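Local coordinates for protein aminotransferase AspB (Helicobacter pylori 26695, PDB 3EZS) that probably works as a pyridoxal 5'-phosphate-dependent transaminase, moving amino groups between amino acids and keto acids, at residues 236-241 / 270-275; 99-104 / 254-259; 167-170 / 174-177; 119-124 / 157-162. All blocks are in the same frame, centred on the assembly; numbering follows the deposited sequence.

Interaction 1: 236-241 / 270-275; sequences PGLRSG and KASEAA. With PO4 (phosphate ion), chain C.
L238 and S240 meet A271 and S272 where the loop that in fold-type I aminotransferases probably receives the cofactor phosphate, carrying the Gly-x-Arg-x-Gly sequence of this family, backs onto helix 266-277. The contact is buried, with the backbones nearest at L238 and S272, whose CA atoms lie 6.4 Å apart.

The interface itself is van der Waals contact, with no hydrogen bond joining the segments. L238 straddles the helix surface with its two branches: CD2 rests on A271 CB at 3.8 Å, while CD1 lies beside the CA and hydroxyl of S272. The S272 OG tip comes within 3.5 Å of S240 CB, yet its hydrogen bond goes back to I268 O in its own helix. S240 OG, anti to the backbone N (chi1 -176°), is likewise engaged by W276 NE1, so both serine hydroxyls have partners although they do not bond to each other. I41 of helix 39-46 and L52 of the second subunit also pack against L238.

The polar work is done by R239, whose side chain sets off away from helix 266-277. Bends at chi2 and chi3 curl the chain back until NH1 donates in plane to P236 O (3.1 Å), on a lone pair of a carbonyl that also accepts R239 N. This intraloop bond would fix the rotation of the guanidinium. A bound phosphate ion, probably from the crystallisation liquor, is also held by S228, S230 and the backbone N atoms of S91 and R92, consistent with the cofactor-phosphate pocket of relatives. R239 grips the ion at two oxygens, with NH1 to O3 at 3.1 Å and NH2 to O2 at 2.8 Å.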
loop_
_atom_site.group_PDB
_atom_site.type_symbol
_atom_site.label_atom_id
_atom_site.label_comp_id
_atom_site.label_asym_id
_atom_site.label_seq_id
_atom_site.Cartn_x
_atom_site.Cartn_y
_atom_site.Cartn_z
ATOM N N PRO A 236 -10.703 -11.040 3.706
ATOM C CA PRO A 236 -10.215 -9.657 3.659
ATOM C C PRO A 236 -8.724 -9.552 3.950
ATOM O O PRO A 236 -8.083 -8.657 3.429
ATOM C CB PRO A 236 -11.022 -8.951 4.760
ATOM C CG PRO A 236 -11.414 -10.038 5.693
ATOM C CD PRO A 236 -11.704 -11.199 4.779
ATOM N N GLY A 237 -8.168 -10.486 4.720
ATOM C CA GLY A 237 -6.731 -10.477 5.008
ATOM C C GLY A 237 -5.804 -10.647 3.807
ATOM O O GLY A 237 -4.630 -10.288 3.879
ATOM N N LEU A 238 -6.310 -11.211 2.711
ATOM C CA LEU A 238 -5.505 -11.413 1.514
ATOM C C LEU A 238 -5.150 -10.092 0.810
ATOM O O LEU A 238 -4.124 -10.025 0.135
ATOM C CB LEU A 238 -6.199 -12.386 0.531
ATOM C CG LEU A 238 -6.251 -13.863 0.951
ATOM C CD1 LEU A 238 -7.075 -14.677 -0.024
ATOM C CD2 LEU A 238 -4.865 -14.505 1.088
ATOM N N ARG A 239 -5.978 -9.056 0.998
ATOM C CA ARG A 239 -5.786 -7.742 0.389
ATOM C C ARG A 239 -5.618 -7.908 -1.117
ATOM O O ARG A 239 -4.586 -7.560 -1.680
ATOM C CB ARG A 239 -4.567 -6.999 0.979
ATOM C CG ARG A 239 -4.440 -6.980 2.488
ATOM C CD ARG A 239 -5.646 -6.405 3.251
ATOM N NE ARG A 239 -6.157 -5.158 2.687
ATOM C CZ ARG A 239 -7.360 -4.945 2.153
ATOM N NH1 ARG A 239 -8.299 -5.880 2.087
ATOM N NH2 ARG A 239 -7.629 -3.738 1.683
ATOM N N SER A 240 -6.635 -8.469 -1.756
ATOM C CA SER A 240 -6.623 -8.689 -3.191
ATOM C C SER A 240 -7.828 -8.052 -3.880
ATOM O O SER A 240 -8.977 -8.257 -3.498
ATOM C CB SER A 240 -6.579 -10.182 -3.539
ATOM O OG SER A 240 -6.482 -10.334 -4.949
ATOM N N GLY A 241 -7.527 -7.298 -4.921
ATOM C CA GLY A 241 -8.525 -6.630 -5.730
ATOM C C GLY A 241 -7.909 -6.363 -7.082
ATOM O O GLY A 241 -6.791 -6.817 -7.370
ATOM N N LYS A 270 -0.617 -16.482 -4.171
ATOM C CA LYS A 270 -1.061 -17.847 -4.557
ATOM C C LYS A 270 -2.421 -18.169 -3.960
ATOM O O LYS A 270 -3.274 -18.748 -4.644
ATOM C CB LYS A 270 -0.075 -18.970 -4.144
ATOM C CG LYS A 270 0.937 -19.364 -5.191
ATOM C CD LYS A 270 0.300 -19.962 -6.469
ATOM C CE LYS A 270 1.316 -20.025 -7.623
ATOM N NZ LYS A 270 0.656 -20.026 -8.974
ATOM N N ALA A 271 -2.602 -17.847 -2.671
ATOM C CA ALA A 271 -3.900 -18.056 -2.004
ATOM C C ALA A 271 -5.001 -17.183 -2.655
ATOM O O ALA A 271 -6.157 -17.623 -2.813
ATOM C CB ALA A 271 -3.797 -17.794 -0.488
ATOM N N SER A 272 -4.643 -15.960 -3.037
ATOM C CA SER A 272 -5.577 -15.077 -3.756
ATOM C C SER A 272 -5.942 -15.708 -5.081
ATOM O O SER A 272 -7.098 -15.700 -5.470
ATOM C CB SER A 272 -4.950 -13.727 -4.054
ATOM O OG SER A 272 -4.735 -13.020 -2.861
ATOM N N GLU A 273 -4.948 -16.260 -5.765
ATOM C CA GLU A 273 -5.173 -16.906 -7.063
ATOM C C GLU A 273 -6.124 -18.102 -6.933
ATOM O O GLU A 273 -7.012 -18.279 -7.760
ATOM C CB GLU A 273 -3.846 -17.369 -7.646
ATOM C CG GLU A 273 -3.954 -18.005 -9.019
ATOM C CD GLU A 273 -2.668 -18.679 -9.446
ATOM O OE1 GLU A 273 -1.605 -18.333 -8.900
ATOM O OE2 GLU A 273 -2.723 -19.553 -10.337
ATOM N N ALA A 274 -5.919 -18.925 -5.904
ATOM C CA ALA A 274 -6.785 -20.072 -5.670
ATOM C C ALA A 274 -8.223 -19.587 -5.450
ATOM O O ALA A 274 -9.155 -20.177 -5.983
ATOM C CB ALA A 274 -6.275 -20.907 -4.480
ATOM N N ALA A 275 -8.393 -18.492 -4.704
ATOM C CA ALA A 275 -9.717 -17.900 -4.444
ATOM C C ALA A 275 -10.391 -17.421 -5.722
ATOM O O ALA A 275 -11.556 -17.740 -5.968
ATOM C CB ALA A 275 -9.624 -16.732 -3.409
HETATM P P PO4 C . -11.274 -3.893 0.432
HETATM O O1 PO4 C . -11.143 -4.488 -0.943
HETATM O O2 PO4 C . -10.162 -2.937 0.700
HETATM O O3 PO4 C . -11.190 -4.976 1.448
HETATM O O4 PO4 C . -12.559 -3.124 0.492
#

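Interaction 2: 99-104 / 254-259; sequences PSFVLF and KAFRAY
F101 and F256, whose CA atoms are 7.4 Å apart, mark the closest backbone approach between the last turns of helix 92-102 and helix 247-257, a helix-helix contact in the fold-type I large domain. L103 is the first residue to leave helical torsions in the first of these, so the contact sits just before that helix ends.

Both phenylalanines send CG anti to the backbone N (chi1 157° for F101, 173° for F256), and the two side chains slide past each other in opposite directions. Their rings are nearly parallel, with planes 23° apart, but the centroids are separated by 5.7 Å and there is little ring overlap. Each ring is met instead by the other residue's methylene, obliquely.

The pair belongs to a larger aromatic cluster. Y253 and F98 of the same chain meet the F101 ring, whereas F127 of the second subunit meets that of F256 and M2 of that subunit packs on it, placing the contact at the dimer interface. The same two helices are also joined by a salt bridge from R257 to E93. The two methylene contacts are nearly equal in length: F101 CB lies 3.7 Å from F256 CD2, and F256 CB lies 3.8 Å from F101 CD1.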
loop_
_atom_site.group_PDB
_atom_site.type_symbol
_atom_site.label_atom_id
_atom_site.label_comp_id
_atom_site.label_asym_id
_atom_site.label_seq_id
_atom_site.Cartn_x
_atom_site.Cartn_y
_atom_site.Cartn_z
ATOM N N PRO A 99 -7.755 8.554 -8.204
ATOM C CA PRO A 99 -8.059 9.951 -8.575
ATOM C C PRO A 99 -6.844 10.900 -8.554
ATOM O O PRO A 99 -6.758 11.762 -9.421
ATOM C CB PRO A 99 -9.105 10.366 -7.536
ATOM C CG PRO A 99 -9.728 9.027 -7.055
ATOM C CD PRO A 99 -8.555 8.096 -7.052
ATOM N N SER A 100 -5.920 10.751 -7.592
ATOM C CA SER A 100 -4.722 11.603 -7.577
ATOM C C SER A 100 -3.839 11.282 -8.788
ATOM O O SER A 100 -3.147 12.151 -9.305
ATOM C CB SER A 100 -3.914 11.503 -6.260
ATOM O OG SER A 100 -3.297 10.238 -6.076
ATOM N N PHE A 101 -3.850 10.034 -9.233
ATOM C CA PHE A 101 -3.135 9.686 -10.443
ATOM C C PHE A 101 -3.770 10.355 -11.677
ATOM O O PHE A 101 -3.097 11.106 -12.369
ATOM C CB PHE A 101 -3.058 8.171 -10.623
ATOM C CG PHE A 101 -2.852 7.744 -12.056
ATOM C CD1 PHE A 101 -1.615 7.892 -12.675
ATOM C CD2 PHE A 101 -3.909 7.206 -12.790
ATOM C CE1 PHE A 101 -1.445 7.514 -14.009
ATOM C CE2 PHE A 101 -3.741 6.828 -14.115
ATOM C CZ PHE A 101 -2.507 6.976 -14.720
ATOM N N VAL A 102 -5.059 10.098 -11.926
ATOM C CA VAL A 102 -5.723 10.608 -13.135
ATOM C C VAL A 102 -5.882 12.107 -13.188
ATOM O O VAL A 102 -5.792 12.682 -14.268
ATOM C CB VAL A 102 -7.133 9.977 -13.416
ATOM C CG1 VAL A 102 -6.990 8.561 -13.783
ATOM C CG2 VAL A 102 -8.077 10.152 -12.249
ATOM N N LEU A 103 -6.083 12.737 -12.035
ATOM C CA LEU A 103 -6.272 14.190 -11.986
ATOM C C LEU A 103 -4.994 14.921 -11.579
ATOM O O LEU A 103 -5.030 16.099 -11.272
ATOM C CB LEU A 103 -7.444 14.531 -11.044
ATOM C CG LEU A 103 -8.765 13.784 -11.326
ATOM C CD1 LEU A 103 -9.859 14.081 -10.288
ATOM C CD2 LEU A 103 -9.283 14.084 -12.728
ATOM N N PHE A 104 -3.859 14.231 -11.661
ATOM C CA PHE A 104 -2.585 14.743 -11.168
ATOM C C PHE A 104 -2.213 16.153 -11.593
ATOM O O PHE A 104 -1.725 16.946 -10.770
ATOM C CB PHE A 104 -1.426 13.804 -11.549
ATOM C CG PHE A 104 -0.119 14.211 -10.946
ATOM C CD1 PHE A 104 0.113 14.028 -9.595
ATOM C CD2 PHE A 104 0.861 14.810 -11.711
ATOM C CE1 PHE A 104 1.319 14.414 -9.022
ATOM C CE2 PHE A 104 2.056 15.204 -11.143
ATOM C CZ PHE A 104 2.280 15.010 -9.803
ATOM N N LYS A 254 -0.044 1.809 -14.185
ATOM C CA LYS A 254 0.951 0.772 -13.930
ATOM C C LYS A 254 2.317 1.373 -13.612
ATOM O O LYS A 254 2.982 0.927 -12.670
ATOM C CB LYS A 254 1.052 -0.138 -15.155
ATOM C CG LYS A 254 2.247 -1.090 -15.219
ATOM C CD LYS A 254 2.111 -1.999 -16.453
ATOM C CE LYS A 254 3.375 -2.824 -16.700
ATOM N NZ LYS A 254 3.137 -3.829 -17.780
ATOM N N ALA A 255 2.738 2.361 -14.408
ATOM C CA ALA A 255 4.016 3.069 -14.186
ATOM C C ALA A 255 3.986 3.857 -12.870
ATOM O O ALA A 255 4.975 3.902 -12.147
ATOM C CB ALA A 255 4.343 4.007 -15.370
ATOM N N PHE A 256 2.853 4.480 -12.563
ATOM C CA PHE A 256 2.710 5.214 -11.309
ATOM C C PHE A 256 2.809 4.239 -10.118
ATOM O O PHE A 256 3.492 4.500 -9.151
ATOM C CB PHE A 256 1.387 5.995 -11.324
ATOM C CG PHE A 256 1.025 6.665 -10.007
ATOM C CD1 PHE A 256 1.818 7.668 -9.475
ATOM C CD2 PHE A 256 -0.150 6.332 -9.342
ATOM C CE1 PHE A 256 1.469 8.305 -8.274
ATOM C CE2 PHE A 256 -0.518 6.981 -8.152
ATOM C CZ PHE A 256 0.286 7.962 -7.622
ATOM N N ARG A 257 2.165 3.087 -10.238
ATOM C CA ARG A 257 2.155 2.087 -9.174
ATOM C C ARG A 257 3.523 1.477 -8.845
ATOM O O ARG A 257 3.712 0.925 -7.754
ATOM C CB ARG A 257 1.146 0.986 -9.502
ATOM C CG ARG A 257 -0.318 1.417 -9.349
ATOM C CD ARG A 257 -1.290 0.238 -9.588
ATOM N NE ARG A 257 -1.199 -0.748 -8.521
ATOM C CZ ARG A 257 -1.858 -0.679 -7.358
ATOM N NH1 ARG A 257 -2.673 0.321 -7.086
ATOM N NH2 ARG A 257 -1.678 -1.618 -6.450
ATOM N N ALA A 258 4.465 1.568 -9.783
ATOM C CA ALA A 258 5.830 1.081 -9.564
ATOM C C ALA A 258 6.449 1.736 -8.336
ATOM O O ALA A 258 7.215 1.104 -7.640
ATOM C CB ALA A 258 6.712 1.346 -10.811
ATOM N N TYR A 259 6.081 2.997 -8.079
ATOM C CA TYR A 259 6.604 3.805 -6.971
ATOM C C TYR A 259 5.905 3.676 -5.608
ATOM O O TYR A 259 6.477 4.056 -4.581
ATOM C CB TYR A 259 6.487 5.285 -7.354
ATOM C CG TYR A 259 7.286 5.688 -8.560
ATOM C CD1 TYR A 259 8.627 6.067 -8.437
ATOM C CD2 TYR A 259 6.711 5.690 -9.823
ATOM C CE1 TYR A 259 9.373 6.440 -9.548
ATOM C CE2 TYR A 259 7.439 6.065 -10.947
ATOM C CZ TYR A 259 8.771 6.444 -10.810
ATOM O OH TYR A 259 9.506 6.805 -11.934
#

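Interaction 3: 167-170 / 174-177; sequences TGRT and EELI. With EDO (1,2-ethanediol), chain D.
The loop leaving the Asn-Pro-Thr-Gly sequence of this aminotransferase family, whose last two residues are T167 and G168, is tied to helix 173-186 by a bidentate salt bridge between R169 and E175. The side chains arrive from opposite directions and meet end-on: R169 NH1 donates to E175 OE1 at 3.0 Å, and NH2 to OE2 at 2.9 Å. Both bonds are nearly straight, with N-H...O angles of 170° and 165°. The flat groups are almost coplanar, turned only 19° apart, and both oxygens are approached from the syn side, so one bond to each oxygen holds the carboxylate close to the guanidinium plane. The glutamate reaches across with its chain extended beyond CG, whereas the arginine bends once, at chi2.

Second partners fix both groups. R169 NE donates to D142 O, and NH2 also bonds T144 OG1, so the guanidinium links the helix to a further part of the chain. E175 OE1 also accepts from S172 N near the start of the helix. These shared bonds would be expected to stabilise the charged pair, which lies toward the protein surface.

Within the loop, T167 OG1 accepts from R169 N at 3.1 Å, forming an ST turn, and it is itself bonded to N164 OD1. G168 turns the chain with a positive phi. T170 OG1 then bonds back to G168 O. On the backbone of the same arginine, a bound 1,2-ethanediol uses its O1 to donate to R169 O at 2.9 Å.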
loop_
_atom_site.group_PDB
_atom_site.type_symbol
_atom_site.label_atom_id
_atom_site.label_comp_id
_atom_site.label_asym_id
_atom_site.label_seq_id
_atom_site.Cartn_x
_atom_site.Cartn_y
_atom_site.Cartn_z
ATOM N N THR A 167 -27.215 1.961 0.588
ATOM C CA THR A 167 -28.621 1.792 0.198
ATOM C C THR A 167 -28.972 0.490 -0.505
ATOM O O THR A 167 -30.145 0.131 -0.585
ATOM C CB THR A 167 -29.064 2.921 -0.754
ATOM O OG1 THR A 167 -28.373 2.793 -1.997
ATOM C CG2 THR A 167 -28.835 4.332 -0.151
ATOM N N GLY A 168 -27.970 -0.193 -1.059
ATOM C CA GLY A 168 -28.207 -1.384 -1.851
ATOM C C GLY A 168 -28.633 -1.086 -3.286
ATOM O O GLY A 168 -28.722 -2.007 -4.106
ATOM N N ARG A 169 -28.902 0.182 -3.606
ATOM C CA ARG A 169 -29.340 0.566 -4.945
ATOM C C ARG A 169 -28.356 0.108 -5.996
ATOM O O ARG A 169 -27.154 0.377 -5.886
ATOM C CB ARG A 169 -29.507 2.079 -5.046
ATOM C CG ARG A 169 -29.946 2.595 -6.439
ATOM C CD ARG A 169 -31.358 2.153 -6.828
ATOM N NE ARG A 169 -31.908 3.017 -7.888
ATOM C CZ ARG A 169 -31.745 2.850 -9.200
ATOM N NH1 ARG A 169 -31.033 1.853 -9.692
ATOM N NH2 ARG A 169 -32.290 3.716 -10.036
ATOM N N THR A 170 -28.893 -0.572 -7.012
ATOM C CA THR A 170 -28.105 -1.145 -8.096
ATOM C C THR A 170 -28.612 -0.601 -9.435
ATOM O O THR A 170 -29.793 -0.671 -9.740
ATOM C CB THR A 170 -28.147 -2.707 -8.040
ATOM O OG1 THR A 170 -27.485 -3.132 -6.848
ATOM C CG2 THR A 170 -27.441 -3.371 -9.227
ATOM N N GLU A 174 -29.247 -0.492 -18.550
ATOM C CA GLU A 174 -29.673 0.698 -19.282
ATOM C C GLU A 174 -29.208 1.986 -18.607
ATOM O O GLU A 174 -28.824 2.939 -19.275
ATOM C CB GLU A 174 -31.204 0.718 -19.467
ATOM C CG GLU A 174 -31.783 -0.378 -20.376
ATOM C CD GLU A 174 -31.863 -1.794 -19.750
ATOM O OE1 GLU A 174 -31.646 -1.982 -18.520
ATOM O OE2 GLU A 174 -32.158 -2.739 -20.519
ATOM N N GLU A 175 -29.260 2.010 -17.283
ATOM C CA GLU A 175 -28.790 3.157 -16.503
ATOM C C GLU A 175 -27.296 3.337 -16.687
ATOM O O GLU A 175 -26.833 4.457 -16.883
ATOM C CB GLU A 175 -29.144 2.997 -15.010
ATOM C CG GLU A 175 -30.628 3.131 -14.784
ATOM C CD GLU A 175 -31.080 2.953 -13.356
ATOM O OE1 GLU A 175 -30.838 1.899 -12.727
ATOM O OE2 GLU A 175 -31.774 3.863 -12.889
ATOM N N LEU A 176 -26.550 2.236 -16.626
ATOM C CA LEU A 176 -25.089 2.273 -16.800
ATOM C C LEU A 176 -24.721 2.738 -18.205
ATOM O O LEU A 176 -23.744 3.458 -18.385
ATOM C CB LEU A 176 -24.448 0.908 -16.485
ATOM C CG LEU A 176 -24.527 0.368 -15.025
ATOM C CD1 LEU A 176 -24.116 -1.090 -14.941
ATOM C CD2 LEU A 176 -23.701 1.182 -14.056
ATOM N N ILE A 177 -25.511 2.334 -19.190
ATOM C CA ILE A 177 -25.288 2.728 -20.598
ATOM C C ILE A 177 -25.379 4.246 -20.751
ATOM O O ILE A 177 -24.529 4.853 -21.414
ATOM C CB ILE A 177 -26.263 2.004 -21.558
ATOM C CG1 ILE A 177 -25.850 0.533 -21.704
ATOM C CG2 ILE A 177 -26.259 2.662 -22.948
ATOM C CD1 ILE A 177 -26.938 -0.384 -22.393
HETATM C C1 EDO D . -26.501 3.680 -6.957
HETATM O O1 EDO D . -26.059 2.441 -7.538
HETATM C C2 EDO D . -25.490 4.766 -7.298
HETATM O O2 EDO D . -24.172 4.313 -7.054
#

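Interaction 4: 119-124 / 157-162; sequences QIYEGA and LVILNS. With EDO (1,2-ethanediol), chain D; EDO (1,2-ethanediol), chain F.
Y121 lays one face of its ring over I159, and the CG2 methyl stands above the ring centre. That methyl is 4.1 Å from the centroid and only 7° off the ring normal, a clear CH-pi contact. The tyrosine CG lies anti to the carbonyl carbon (chi1 -48°), which carries the ring out from the helix and across strand 157-160 toward N161.

At the far end the phenol oxygen abuts the asparagine: Y121 OH is 3.2 Å from N161 CG, and the amide plane stands at 81° to the ring. No hydrogen bond joins the two. Instead Y121 OH bonds D193 OD2, while N161 ND2 donates to D193 O and N161 OD1 accepts from N165 N. D193 matches the aspartate that pairs with the pyridine nitrogen of the cofactor in relatives, so Y121 and N161 are probably second-shell residues that position it. The N161 backbone N also donates to O2 of a 1,2-ethanediol (chain D) at 3.1 Å.

Strand 157-160 runs parallel between strands 110-115 and 189-193 in the large-domain sheet. Helix 120-127, which connects strands 110-115 and 131-136, packs over it, with L95 of helix 92-102 and Y113 of strand 110-115 also touching Y121.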
loop_
_atom_site.group_PDB
_atom_site.type_symbol
_atom_site.label_atom_id
_atom_site.label_comp_id
_atom_site.label_asym_id
_atom_site.label_seq_id
_atom_site.Cartn_x
_atom_site.Cartn_y
_atom_site.Cartn_z
ATOM N N GLN A 119 -16.752 6.500 2.954
ATOM C CA GLN A 119 -15.978 7.708 3.212
ATOM C C GLN A 119 -14.645 7.865 2.477
ATOM O O GLN A 119 -14.126 8.981 2.399
ATOM C CB GLN A 119 -15.737 7.875 4.719
ATOM C CG GLN A 119 -17.021 7.848 5.656
ATOM C CD GLN A 119 -18.084 8.930 5.379
ATOM O OE1 GLN A 119 -18.163 9.939 6.097
ATOM N NE2 GLN A 119 -18.903 8.714 4.357
ATOM N N ILE A 120 -14.081 6.779 1.952
ATOM C CA ILE A 120 -12.823 6.886 1.223
ATOM C C ILE A 120 -12.970 7.777 -0.031
ATOM O O ILE A 120 -12.010 8.440 -0.416
ATOM C CB ILE A 120 -12.209 5.479 0.912
ATOM C CG1 ILE A 120 -10.720 5.598 0.568
ATOM C CG2 ILE A 120 -12.963 4.760 -0.176
ATOM C CD1 ILE A 120 -9.895 6.100 1.736
ATOM N N TYR A 121 -14.167 7.857 -0.630
ATOM C CA TYR A 121 -14.338 8.716 -1.818
ATOM C C TYR A 121 -14.042 10.173 -1.472
ATOM O O TYR A 121 -13.460 10.894 -2.284
ATOM C CB TYR A 121 -15.732 8.645 -2.456
ATOM C CG TYR A 121 -16.305 7.272 -2.695
ATOM C CD1 TYR A 121 -15.483 6.171 -2.922
ATOM C CD2 TYR A 121 -17.695 7.088 -2.765
ATOM C CE1 TYR A 121 -16.029 4.898 -3.133
ATOM C CE2 TYR A 121 -18.248 5.833 -2.987
ATOM C CZ TYR A 121 -17.403 4.737 -3.183
ATOM O OH TYR A 121 -17.926 3.480 -3.397
ATOM N N GLU A 122 -14.429 10.605 -0.272
ATOM C CA GLU A 122 -14.183 11.987 0.159
ATOM C C GLU A 122 -12.714 12.232 0.496
ATOM O O GLU A 122 -12.176 13.327 0.246
ATOM C CB GLU A 122 -15.019 12.321 1.382
ATOM C CG GLU A 122 -14.941 13.767 1.778
ATOM C CD GLU A 122 -15.750 14.049 2.989
ATOM O OE1 GLU A 122 -15.358 13.552 4.051
ATOM O OE2 GLU A 122 -16.747 14.796 2.889
ATOM N N GLY A 123 -12.089 11.231 1.110
ATOM C CA GLY A 123 -10.670 11.289 1.414
ATOM C C GLY A 123 -9.861 11.457 0.129
ATOM O O GLY A 123 -8.924 12.256 0.072
ATOM N N ALA A 124 -10.236 10.691 -0.889
ATOM C CA ALA A 124 -9.608 10.737 -2.189
ATOM C C ALA A 124 -9.666 12.143 -2.783
ATOM O O ALA A 124 -8.655 12.654 -3.281
ATOM C CB ALA A 124 -10.296 9.721 -3.128
ATOM N N LEU A 157 -14.259 13.542 -12.956
ATOM C CA LEU A 157 -14.253 12.159 -12.548
ATOM C C LEU A 157 -15.552 11.909 -11.811
ATOM O O LEU A 157 -15.933 12.700 -10.955
ATOM C CB LEU A 157 -13.055 11.888 -11.625
ATOM C CG LEU A 157 -12.969 10.507 -10.951
ATOM C CD1 LEU A 157 -12.680 9.461 -12.000
ATOM C CD2 LEU A 157 -11.910 10.458 -9.879
ATOM N N VAL A 158 -16.246 10.837 -12.178
ATOM C CA VAL A 158 -17.477 10.436 -11.504
ATOM C C VAL A 158 -17.273 9.022 -10.951
ATOM O O VAL A 158 -16.834 8.111 -11.675
ATOM C CB VAL A 158 -18.708 10.437 -12.424
ATOM C CG1 VAL A 158 -19.944 9.911 -11.648
ATOM C CG2 VAL A 158 -18.951 11.828 -12.988
ATOM N N ILE A 159 -17.576 8.864 -9.668
ATOM C CA ILE A 159 -17.475 7.579 -8.982
ATOM C C ILE A 159 -18.865 7.101 -8.616
ATOM O O ILE A 159 -19.580 7.774 -7.881
ATOM C CB ILE A 159 -16.679 7.678 -7.668
ATOM C CG1 ILE A 159 -15.272 8.224 -7.912
ATOM C CG2 ILE A 159 -16.586 6.307 -6.994
ATOM C CD1 ILE A 159 -14.499 8.510 -6.642
ATOM N N LEU A 160 -19.264 5.961 -9.174
ATOM C CA LEU A 160 -20.516 5.315 -8.828
ATOM C C LEU A 160 -20.157 4.128 -7.936
ATOM O O LEU A 160 -18.989 3.690 -7.898
ATOM C CB LEU A 160 -21.260 4.827 -10.070
ATOM C CG LEU A 160 -21.596 5.866 -11.151
ATOM C CD1 LEU A 160 -22.112 5.151 -12.406
ATOM C CD2 LEU A 160 -22.590 6.929 -10.650
ATOM N N ASN A 161 -21.158 3.624 -7.218
ATOM C CA ASN A 161 -20.992 2.469 -6.352
ATOM C C ASN A 161 -22.256 1.629 -6.503
ATOM O O ASN A 161 -23.250 1.868 -5.807
ATOM C CB ASN A 161 -20.788 2.923 -4.909
ATOM C CG ASN A 161 -20.596 1.771 -3.929
ATOM O OD1 ASN A 161 -20.938 1.893 -2.741
ATOM N ND2 ASN A 161 -20.028 0.663 -4.404
ATOM N N SER A 162 -22.208 0.645 -7.406
ATOM C CA SER A 162 -23.367 -0.188 -7.712
ATOM C C SER A 162 -23.008 -1.673 -7.824
ATOM O O SER A 162 -22.266 -2.049 -8.733
ATOM C CB SER A 162 -23.969 0.286 -9.022
ATOM O OG SER A 162 -25.111 -0.447 -9.358
HETATM C C1 EDO D . -26.501 3.680 -6.957
HETATM O O1 EDO D . -26.059 2.441 -7.538
HETATM C C2 EDO D . -25.490 4.766 -7.298
HETATM O O2 EDO D . -24.172 4.313 -7.054
HETATM C C1 EDO F . -17.832 -0.245 0.670
HETATM O O1 EDO F . -16.891 -1.332 0.628
HETATM C C2 EDO F . -17.717 0.570 -0.631
HETATM O O2 EDO F . -18.597 0.176 -1.681
#

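Overall arrangement
Interactions 2 and 4 touch directly: P99 CB packs on L157 CD2 at 3.7 Å, joining helix 92-102 to the central sheet, although their centres are about 17 Å apart. Interaction 3 follows interaction 4 along the chain and meets it where T170 CA lies 3.3 Å from S162 OG; one 1,2-ethanediol (chain D) bonds to both. Interaction 1 touches none of the others, its centre about 24 Å from that of interaction 4, yet the two border the probable cofactor pocket. Its phosphate O4 lies 4.7 Å from O1 of the 1,2-ethanediol (chain F) beside N161 and D193. Interactions 1, 2 and 4 also reach the second subunit, whereas interaction 3 does not.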